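Long-range contacts in 4-alpha-glucanotransferase (Corynebacterium glutamicum, PDB 5B68), which is an amylomaltase, an enzyme of the TIM-barrel clan that also carries an N-terminal beta-sandwich domain: residues A[188-194]-A[274-280]; A[200-204]-A[687-691]. One frame throughout, in Å; residues are numbered along the deposited sequence.

Followed from the N terminus, the chain leaves parallel-sheet strand 177-182, passes through loop 188-194 and enters helix 198-209, which holds 200-204. Contact 1 closes an excursion of 79 residues, bringing the end of helix 261-277 back onto that loop. Contact 2 closes a far longer one of 482 residues, setting the loop before helix 694-702 against helix 198-209. The segments alternate along the sequence, so the contacts cross rather than nest. Their centres are about 13 Å apart, and they meet directly: Ser192 OG lies 2.5 Å from Asp200 OD2, and Ser189 OG 2.7 Å from Asp200 OD1, both probable hydrogen bonds. Together they join the beta-alpha connection after strand 177-182 to helix 261-277 and the C-terminal region.

Contact 1 of 2, residues A[188-194]-A[274-280]; sequences RSTLSWG and FRERNLT
Segment 188-194, in the connection from barrel strand 177-182 to helix 198-209, is an irregular loop folded over the C-terminal part of helix 261-277: structural packing within a TIM-barrel-clan enzyme. Trp193 and Phe274 are in register (CA to CA 4.7 Å). Trp193 centres an inverse gamma turn (-82/62), and Gly194 has positive phi (81/-17), where a CB would jam against the preceding carbonyl O. Arg277 to Thr280 form a type I beta turn.

Among the hydrogen bonds, Asn278 (chi1 m, chi2 -11°) gives ND2 to Ser192 O at 2.8 Å and, weakly, to Thr190 O at 3.2 Å, while its OD1 weakly accepts Gly194 N at 3.0 Å. Extended Arg275 (m, t, t) sends NE to Leu191 O at 3.1 Å; its NH2 forms a salt bridge with Glu251, which also accepts Trp193 NE1. Arg188 NH2 donates weakly to Thr280 O at 3.0 Å. Water 2 donates to Thr190 O (2.8 Å) and Arg275 O (3.0 Å); water 3 links Leu191 O (2.9 Å) to Arg275 NH2 (2.8 Å).

The rings of Trp193 (six-membered) and Phe274 (planes at 19°, centroids 5.8 Å apart) barely overlap, Trp193 CE3 meeting Phe274 CD2 at 3.8 Å. Leu191 CD2 packs over one guanidinium face, 3.8 Å from Arg275 CZ.

Every direct bond pairs a side chain with a main-chain atom; with three loop carbonyls as acceptors, the contact depends largely on the loop's backbone path.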
ATOM      1  N   ARG A 188     -17.956   5.138  13.129  1.00 19.73           N
ATOM      2  CA  ARG A 188     -18.361   4.467  14.329  1.00 20.41           C
ATOM      3  C   ARG A 188     -19.795   3.969  14.237  1.00 20.70           C
ATOM      4  O   ARG A 188     -20.624   4.550  13.572  1.00 22.04           O
ATOM      5  CB  ARG A 188     -18.247   5.419  15.519  1.00 20.68           C
ATOM      6  CG  ARG A 188     -16.837   5.680  16.014  1.00 22.03           C
ATOM      7  CD  ARG A 188     -16.144   6.791  15.251  1.00 23.30           C
ATOM      8  NE  ARG A 188     -16.796   8.078  15.403  1.00 24.83           N
ATOM      9  CZ  ARG A 188     -16.597   8.925  16.403  1.00 28.29           C
ATOM     10  NH1 ARG A 188     -15.761   8.634  17.381  1.00 26.88           N
ATOM     11  NH2 ARG A 188     -17.247  10.067  16.430  1.00 26.82           N
ATOM     12  N   SER A 189     -20.043   2.856  14.905  1.00 21.28           N
ATOM     13  CA  SER A 189     -21.372   2.364  15.206  1.00 23.47           C
ATOM     14  C   SER A 189     -21.687   2.722  16.644  1.00 22.10           C
ATOM     15  O   SER A 189     -20.877   3.303  17.320  1.00 24.84           O
ATOM     16  CB  SER A 189     -21.450   0.856  15.012  1.00 23.16           C
ATOM     17  OG  SER A 189     -20.711   0.167  15.985  1.00 22.34           O
ATOM     18  N   THR A 190     -22.864   2.362  17.110  1.00 25.33           N
ATOM     19  CA  THR A 190     -23.204   2.604  18.505  1.00 27.53           C
ATOM     20  C   THR A 190     -22.259   1.858  19.439  1.00 26.70           C
ATOM     21  O   THR A 190     -21.939   2.343  20.495  1.00 28.35           O
ATOM     22  CB  THR A 190     -24.642   2.199  18.816  1.00 29.25           C
ATOM     23  OG1 THR A 190     -24.808   0.824  18.514  1.00 40.93           O
ATOM     24  CG2 THR A 190     -25.579   2.976  17.979  1.00 27.24           C
ATOM     25  N   LEU A 191     -21.872   0.653  19.045  1.00 26.69           N
ATOM     26  CA  LEU A 191     -20.994  -0.184  19.842  1.00 23.91           C
ATOM     27  C   LEU A 191     -19.462  -0.007  19.693  1.00 23.61           C
ATOM     28  O   LEU A 191     -18.739  -0.525  20.492  1.00 25.98           O
ATOM     29  CB  LEU A 191     -21.383  -1.648  19.678  1.00 23.46           C
ATOM     30  CG  LEU A 191     -22.848  -1.992  19.946  1.00 28.42           C
ATOM     31  CD1 LEU A 191     -23.184  -3.403  19.516  1.00 27.21           C
ATOM     32  CD2 LEU A 191     -23.213  -1.778  21.401  1.00 29.91           C
ATOM     33  N   SER A 192     -18.977   0.717  18.695  1.00 22.38           N
ATOM     34  CA  SER A 192     -17.541   0.932  18.544  1.00 22.93           C
ATOM     35  C   SER A 192     -16.937   1.504  19.848  1.00 24.09           C
ATOM     36  O   SER A 192     -17.556   2.342  20.528  1.00 25.47           O
ATOM     37  CB  SER A 192     -17.226   1.910  17.440  1.00 25.64           C
ATOM     38  OG  SER A 192     -17.928   1.570  16.234  1.00 22.24           O
ATOM     39  N   TRP A 193     -15.685   1.141  20.121  1.00 22.47           N
ATOM     40  CA  TRP A 193     -14.918   1.807  21.195  1.00 22.51           C
ATOM     41  C   TRP A 193     -14.304   3.095  20.764  1.00 26.56           C
ATOM     42  O   TRP A 193     -13.063   3.241  20.682  1.00 28.64           O
ATOM     43  CB  TRP A 193     -13.874   0.843  21.791  1.00 25.39           C
ATOM     44  CG  TRP A 193     -14.434  -0.279  22.578  1.00 24.83           C
ATOM     45  CD1 TRP A 193     -15.666  -0.895  22.445  1.00 24.46           C
ATOM     46  CD2 TRP A 193     -13.766  -0.985  23.639  1.00 24.80           C
ATOM     47  NE1 TRP A 193     -15.773  -1.916  23.333  1.00 26.44           N
ATOM     48  CE2 TRP A 193     -14.630  -1.988  24.082  1.00 23.24           C
ATOM     49  CE3 TRP A 193     -12.502  -0.878  24.224  1.00 25.28           C
ATOM     50  CZ2 TRP A 193     -14.285  -2.882  25.099  1.00 25.77           C
ATOM     51  CZ3 TRP A 193     -12.172  -1.785  25.261  1.00 26.70           C
ATOM     52  CH2 TRP A 193     -13.063  -2.759  25.653  1.00 25.02           C
ATOM     53  N   GLY A 194     -15.143   4.068  20.381  1.00 21.92           N
ATOM     54  CA  GLY A 194     -14.578   5.342  20.019  1.00 21.43           C
ATOM     55  C   GLY A 194     -14.026   5.418  18.610  1.00 23.20           C
ATOM     56  O   GLY A 194     -13.718   6.482  18.126  1.00 25.35           O
ATOM     57  N   PHE A 274     -16.028   4.668  26.015  1.00 33.05           N
ATOM     58  CA  PHE A 274     -15.442   4.927  24.689  1.00 30.93           C
ATOM     59  C   PHE A 274     -16.634   5.181  23.756  1.00 26.93           C
ATOM     60  O   PHE A 274     -16.569   6.057  22.890  1.00 29.47           O
ATOM     61  CB  PHE A 274     -14.519   3.769  24.213  1.00 29.62           C
ATOM     62  CG  PHE A 274     -13.213   3.717  24.975  1.00 32.19           C
ATOM     63  CD1 PHE A 274     -12.362   4.830  25.013  1.00 36.39           C
ATOM     64  CD2 PHE A 274     -12.864   2.578  25.693  1.00 33.67           C
ATOM     65  CE1 PHE A 274     -11.174   4.800  25.764  1.00 35.56           C
ATOM     66  CE2 PHE A 274     -11.700   2.546  26.439  1.00 32.42           C
ATOM     67  CZ  PHE A 274     -10.871   3.655  26.493  1.00 33.30           C
ATOM     68  N   ARG A 275     -17.706   4.438  23.973  1.00 25.49           N
ATOM     69  CA  ARG A 275     -18.928   4.566  23.158  1.00 28.30           C
ATOM     70  C   ARG A 275     -19.569   5.977  23.192  1.00 31.38           C
ATOM     71  O   ARG A 275     -20.153   6.412  22.227  1.00 29.28           O
ATOM     72  CB  ARG A 275     -19.958   3.552  23.638  1.00 28.89           C
ATOM     73  CG  ARG A 275     -19.600   2.156  23.204  1.00 31.20           C
ATOM     74  CD  ARG A 275     -20.470   1.083  23.799  1.00 35.39           C
ATOM     75  NE  ARG A 275     -19.971  -0.211  23.327  1.00 37.51           N
ATOM     76  CZ  ARG A 275     -20.299  -1.399  23.802  1.00 40.41           C
ATOM     77  NH1 ARG A 275     -21.179  -1.549  24.797  1.00 48.40           N
ATOM     78  NH2 ARG A 275     -19.760  -2.468  23.249  1.00 43.40           N
ATOM     79  N   GLU A 276     -19.455   6.689  24.297  1.00 32.61           N
ATOM     80  CA  GLU A 276     -19.886   8.078  24.325  1.00 33.08           C
ATOM     81  C   GLU A 276     -19.162   8.932  23.264  1.00 33.58           C
ATOM     82  O   GLU A 276     -19.744   9.852  22.664  1.00 33.44           O
ATOM     83  CB  GLU A 276     -19.631   8.688  25.744  1.00 40.58           C
ATOM     84  CG  GLU A 276     -20.580   8.159  26.819  1.00 43.98           C
ATOM     85  CD  GLU A 276     -22.065   8.487  26.551  1.00 53.92           C
ATOM     86  OE1 GLU A 276     -22.384   9.594  26.017  1.00 56.33           O
ATOM     87  OE2 GLU A 276     -22.929   7.630  26.865  1.00 56.52           O
ATOM     88  N   ARG A 277     -17.872   8.645  23.013  1.00 27.77           N
ATOM     89  CA  ARG A 277     -17.114   9.369  22.017  1.00 29.64           C
ATOM     90  C   ARG A 277     -17.740   9.238  20.622  1.00 24.40           C
ATOM     91  O   ARG A 277     -17.685  10.172  19.844  1.00 27.12           O
ATOM     92  CB  ARG A 277     -15.634   8.927  21.975  1.00 30.48           C
ATOM     93  CG  ARG A 277     -14.966   8.986  23.358  1.00 34.06           C
ATOM     94  CD  ARG A 277     -13.464   8.892  23.195  1.00 36.18           C
ATOM     95  NE  ARG A 277     -12.854   8.710  24.507  1.00 38.66           N
ATOM     96  CZ  ARG A 277     -11.608   8.275  24.709  1.00 46.53           C
ATOM     97  NH1 ARG A 277     -10.782   7.987  23.683  1.00 39.23           N
ATOM     98  NH2 ARG A 277     -11.183   8.138  25.969  1.00 45.73           N
ATOM     99  N   ASN A 278     -18.405   8.125  20.401  1.00 26.80           N
ATOM    100  CA  ASN A 278     -19.014   7.835  19.112  1.00 26.97           C
ATOM    101  C   ASN A 278     -20.052   8.865  18.713  1.00 30.58           C
ATOM    102  O   ASN A 278     -20.321   9.000  17.540  1.00 27.38           O
ATOM    103  CB  ASN A 278     -19.762   6.517  19.115  1.00 24.92           C
ATOM    104  CG  ASN A 278     -18.858   5.299  19.429  1.00 24.16           C
ATOM    105  OD1 ASN A 278     -17.649   5.389  19.453  1.00 27.30           O
ATOM    106  ND2 ASN A 278     -19.470   4.188  19.680  1.00 25.71           N
ATOM    107  N   LEU A 279     -20.652   9.505  19.720  1.00 33.98           N
ATOM    108  CA  LEU A 279     -21.693  10.497  19.540  1.00 34.09           C
ATOM    109  C   LEU A 279     -21.187  11.881  19.419  1.00 34.62           C
ATOM    110  O   LEU A 279     -21.984  12.773  19.183  1.00 36.77           O
ATOM    111  CB  LEU A 279     -22.697  10.433  20.709  1.00 32.23           C
ATOM    112  CG  LEU A 279     -23.274   9.054  21.029  1.00 33.23           C
ATOM    113  CD1 LEU A 279     -24.195   9.073  22.236  1.00 37.47           C
ATOM    114  CD2 LEU A 279     -24.046   8.421  19.880  1.00 35.35           C
ATOM    115  N   THR A 280     -19.878  12.097  19.575  1.00 32.16           N
ATOM    116  CA  THR A 280     -19.294  13.449  19.556  1.00 32.11           C
ATOM    117  C   THR A 280     -18.512  13.656  18.297  1.00 29.33           C
ATOM    118  O   THR A 280     -18.147  12.693  17.590  1.00 28.90           O
ATOM    119  CB  THR A 280     -18.357  13.691  20.764  1.00 35.33           C
ATOM    120  OG1 THR A 280     -17.078  13.101  20.504  1.00 33.16           O
ATOM    121  CG2 THR A 280     -18.918  13.093  22.031  1.00 34.69           C
TER
HETATM  122  O   HOH W   1     -15.123  11.312  18.717  1.00 32.36           O
HETATM  123  O   HOH W   2     -22.534   4.979  21.088  1.00 29.88           O
HETATM  124  O   HOH W   3     -18.270  -3.290  21.066  1.00 30.83           O

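Contact 2 of 2, residues A[200-204]-A[687-691]; sequences DLGNL and IESLR
Ile687 projects its side chain onto helix 198-209 and overlaps the face of the helical turn formed by Asp200, Asn203 and Leu204, spaced i, i+3 and i+4. Its m, t rotamer carries CD1 to 3.6 Å from Asp200 O and 3.7 Å from Asp200 CB, with Leu204 CB 4.2 Å from the same CD1, while Ile687 CG2 lies 3.7 Å from Asn203 ND2. The bond Leu204 N to Asp200 O (2.8 Å) confirms the regular turn.

The partner segment is a non-regular turn with helical angles at Ile687 (-57/-37) and Glu688 (-65/-27), closed by Leu690 N to Ile687 O at 3.1 Å. The nearest CA atoms are those of Leu204 and Ile687, 6.3 Å apart. Leu690 (m, t) reaches Leu204 (t, p), CD1 to CD1 at 3.5 Å.

The polar link is indirect: water 4 accepts from Asn203 ND2 at 3.0 Å and donates to Glu688 OE2 at 2.7 Å. Glu688 OE1 accepts from Thr190 N; Asp200 is hydrogen-bonded to Ser192 and Ser189 and salt-bridged to Arg249. With 240 Å² buried, this is mainly van der Waals packing of Ile687 and Leu690, bordered by a water bridge.

Leu650 of helix 650-654 touches both Leu204 and Leu690. The CA-to-CB bond of Leu201 points away from 687-691, and its side chain touches helix 349-376, which Asn203 also meets at Arg373. Helix 198-209 is the crossover of a beta-alpha-beta unit between adjacent parallel barrel strands 177-182 and 215-218, and Ile687 is backbone-bonded to Arg188 in the loop after 177-182.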
ATOM      1  N   ASP A 200     -17.417  -3.018  12.583  1.00 18.38           N
ATOM      2  CA  ASP A 200     -17.851  -1.866  11.823  1.00 19.49           C
ATOM      3  C   ASP A 200     -17.567  -1.952  10.328  1.00 20.84           C
ATOM      4  O   ASP A 200     -18.367  -1.490   9.519  1.00 20.06           O
ATOM      5  CB  ASP A 200     -17.282  -0.553  12.355  1.00 20.59           C
ATOM      6  CG  ASP A 200     -17.635  -0.306  13.826  1.00 22.18           C
ATOM      7  OD1 ASP A 200     -18.797  -0.434  14.151  1.00 23.46           O
ATOM      8  OD2 ASP A 200     -16.735   0.075  14.633  1.00 23.63           O
ATOM      9  N   LEU A 201     -16.402  -2.490   9.990  1.00 20.05           N
ATOM     10  CA  LEU A 201     -16.007  -2.724   8.581  1.00 20.21           C
ATOM     11  C   LEU A 201     -17.048  -3.552   7.855  1.00 18.77           C
ATOM     12  O   LEU A 201     -17.547  -3.206   6.737  1.00 17.81           O
ATOM     13  CB  LEU A 201     -14.624  -3.381   8.517  1.00 18.26           C
ATOM     14  CG  LEU A 201     -14.073  -3.741   7.132  1.00 19.88           C
ATOM     15  CD1 LEU A 201     -13.948  -2.481   6.326  1.00 20.65           C
ATOM     16  CD2 LEU A 201     -12.742  -4.434   7.290  1.00 22.43           C
ATOM     17  N   GLY A 202     -17.365  -4.702   8.418  1.00 18.08           N
ATOM     18  CA  GLY A 202     -18.339  -5.578   7.804  1.00 20.06           C
ATOM     19  C   GLY A 202     -19.774  -5.015   7.772  1.00 19.41           C
ATOM     20  O   GLY A 202     -20.476  -5.161   6.789  1.00 19.17           O
ATOM     21  N   ASN A 203     -20.133  -4.283   8.818  1.00 19.35           N
ATOM     22  CA  ASN A 203     -21.434  -3.636   8.974  1.00 19.28           C
ATOM     23  C   ASN A 203     -21.576  -2.571   7.880  1.00 19.57           C
ATOM     24  O   ASN A 203     -22.546  -2.608   7.128  1.00 19.03           O
ATOM     25  CB  ASN A 203     -21.508  -2.984  10.374  1.00 20.69           C
ATOM     26  CG  ASN A 203     -22.918  -2.461  10.726  1.00 23.98           C
ATOM     27  OD1 ASN A 203     -23.869  -2.524   9.904  1.00 22.82           O
ATOM     28  ND2 ASN A 203     -23.035  -1.886  11.932  1.00 21.26           N
ATOM     29  N   LEU A 204     -20.596  -1.676   7.800  1.00 17.52           N
ATOM     30  CA  LEU A 204     -20.580  -0.597   6.787  1.00 19.11           C
ATOM     31  C   LEU A 204     -20.662  -1.237   5.403  1.00 18.46           C
ATOM     32  O   LEU A 204     -21.440  -0.748   4.551  1.00 19.25           O
ATOM     33  CB  LEU A 204     -19.402   0.298   6.905  1.00 18.66           C
ATOM     34  CG  LEU A 204     -19.263   1.494   5.974  1.00 21.87           C
ATOM     35  CD1 LEU A 204     -20.468   2.391   6.058  1.00 21.41           C
ATOM     36  CD2 LEU A 204     -17.978   2.213   6.225  1.00 22.71           C
ATOM     37  N   ILE A 687     -22.949   4.446  11.779  1.00 19.57           N
ATOM     38  CA  ILE A 687     -23.316   3.516  10.670  1.00 21.73           C
ATOM     39  C   ILE A 687     -24.825   3.270  10.653  1.00 25.01           C
ATOM     40  O   ILE A 687     -25.464   3.192   9.584  1.00 24.81           O
ATOM     41  CB  ILE A 687     -22.575   2.185  10.773  1.00 22.49           C
ATOM     42  CG1 ILE A 687     -21.117   2.438  10.514  1.00 23.11           C
ATOM     43  CG2 ILE A 687     -23.136   1.152   9.783  1.00 23.60           C
ATOM     44  CD1 ILE A 687     -20.170   1.323  10.948  1.00 25.36           C
ATOM     45  N   GLU A 688     -25.402   3.194  11.846  1.00 28.59           N
ATOM     46  CA  GLU A 688     -26.809   2.850  12.016  1.00 30.18           C
ATOM     47  C   GLU A 688     -27.728   3.902  11.414  1.00 29.31           C
ATOM     48  O   GLU A 688     -28.844   3.591  11.021  1.00 29.99           O
ATOM     49  CB  GLU A 688     -27.163   2.631  13.499  1.00 30.69           C
ATOM     50  CG  GLU A 688     -26.708   1.284  14.029  1.00 36.10           C
ATOM     51  CD  GLU A 688     -25.294   1.306  14.542  1.00 37.66           C
ATOM     52  OE1 GLU A 688     -24.572   2.345  14.442  1.00 31.46           O
ATOM     53  OE2 GLU A 688     -24.934   0.265  15.074  1.00 47.41           O
ATOM     54  N   SER A 689     -27.246   5.124  11.357  1.00 26.41           N
ATOM     55  CA  SER A 689     -28.012   6.227  10.861  1.00 30.37           C
ATOM     56  C   SER A 689     -27.777   6.560   9.445  1.00 30.90           C
ATOM     57  O   SER A 689     -28.356   7.554   8.976  1.00 28.62           O
ATOM     58  CB  SER A 689     -27.596   7.483  11.587  1.00 30.16           C
ATOM     59  OG  SER A 689     -27.904   7.316  12.921  1.00 33.09           O
ATOM     60  N   LEU A 690     -26.834   5.891   8.776  1.00 27.52           N
ATOM     61  CA  LEU A 690     -26.444   6.368   7.450  1.00 27.11           C
ATOM     62  C   LEU A 690     -27.579   6.483   6.475  1.00 27.52           C
ATOM     63  O   LEU A 690     -27.662   7.470   5.695  1.00 30.67           O
ATOM     64  CB  LEU A 690     -25.401   5.429   6.827  1.00 26.47           C
ATOM     65  CG  LEU A 690     -23.966   5.730   7.279  1.00 28.44           C
ATOM     66  CD1 LEU A 690     -23.047   4.579   6.851  1.00 26.76           C
ATOM     67  CD2 LEU A 690     -23.409   6.976   6.623  1.00 27.09           C
ATOM     68  N   ARG A 691     -28.391   5.456   6.447  1.00 24.99           N
ATOM     69  CA  ARG A 691     -29.478   5.359   5.510  1.00 28.38           C
ATOM     70  C   ARG A 691     -30.738   6.092   5.978  1.00 33.00           C
ATOM     71  O   ARG A 691     -31.714   6.024   5.294  1.00 35.91           O
ATOM     72  CB  ARG A 691     -29.792   3.893   5.183  1.00 32.06           C
ATOM     73  CG  ARG A 691     -28.612   3.268   4.488  1.00 34.71           C
ATOM     74  CD  ARG A 691     -28.828   1.841   4.027  1.00 35.43           C
ATOM     75  NE  ARG A 691     -29.563   1.806   2.783  1.00 36.66           N
ATOM     76  CZ  ARG A 691     -30.872   1.608   2.716  1.00 42.50           C
ATOM     77  NH1 ARG A 691     -31.599   1.398   3.838  1.00 36.90           N
ATOM     78  NH2 ARG A 691     -31.456   1.609   1.510  1.00 34.99           N
TER
HETATM   79  O   HOH W   4     -25.632  -1.663  13.363  1.00 40.61           O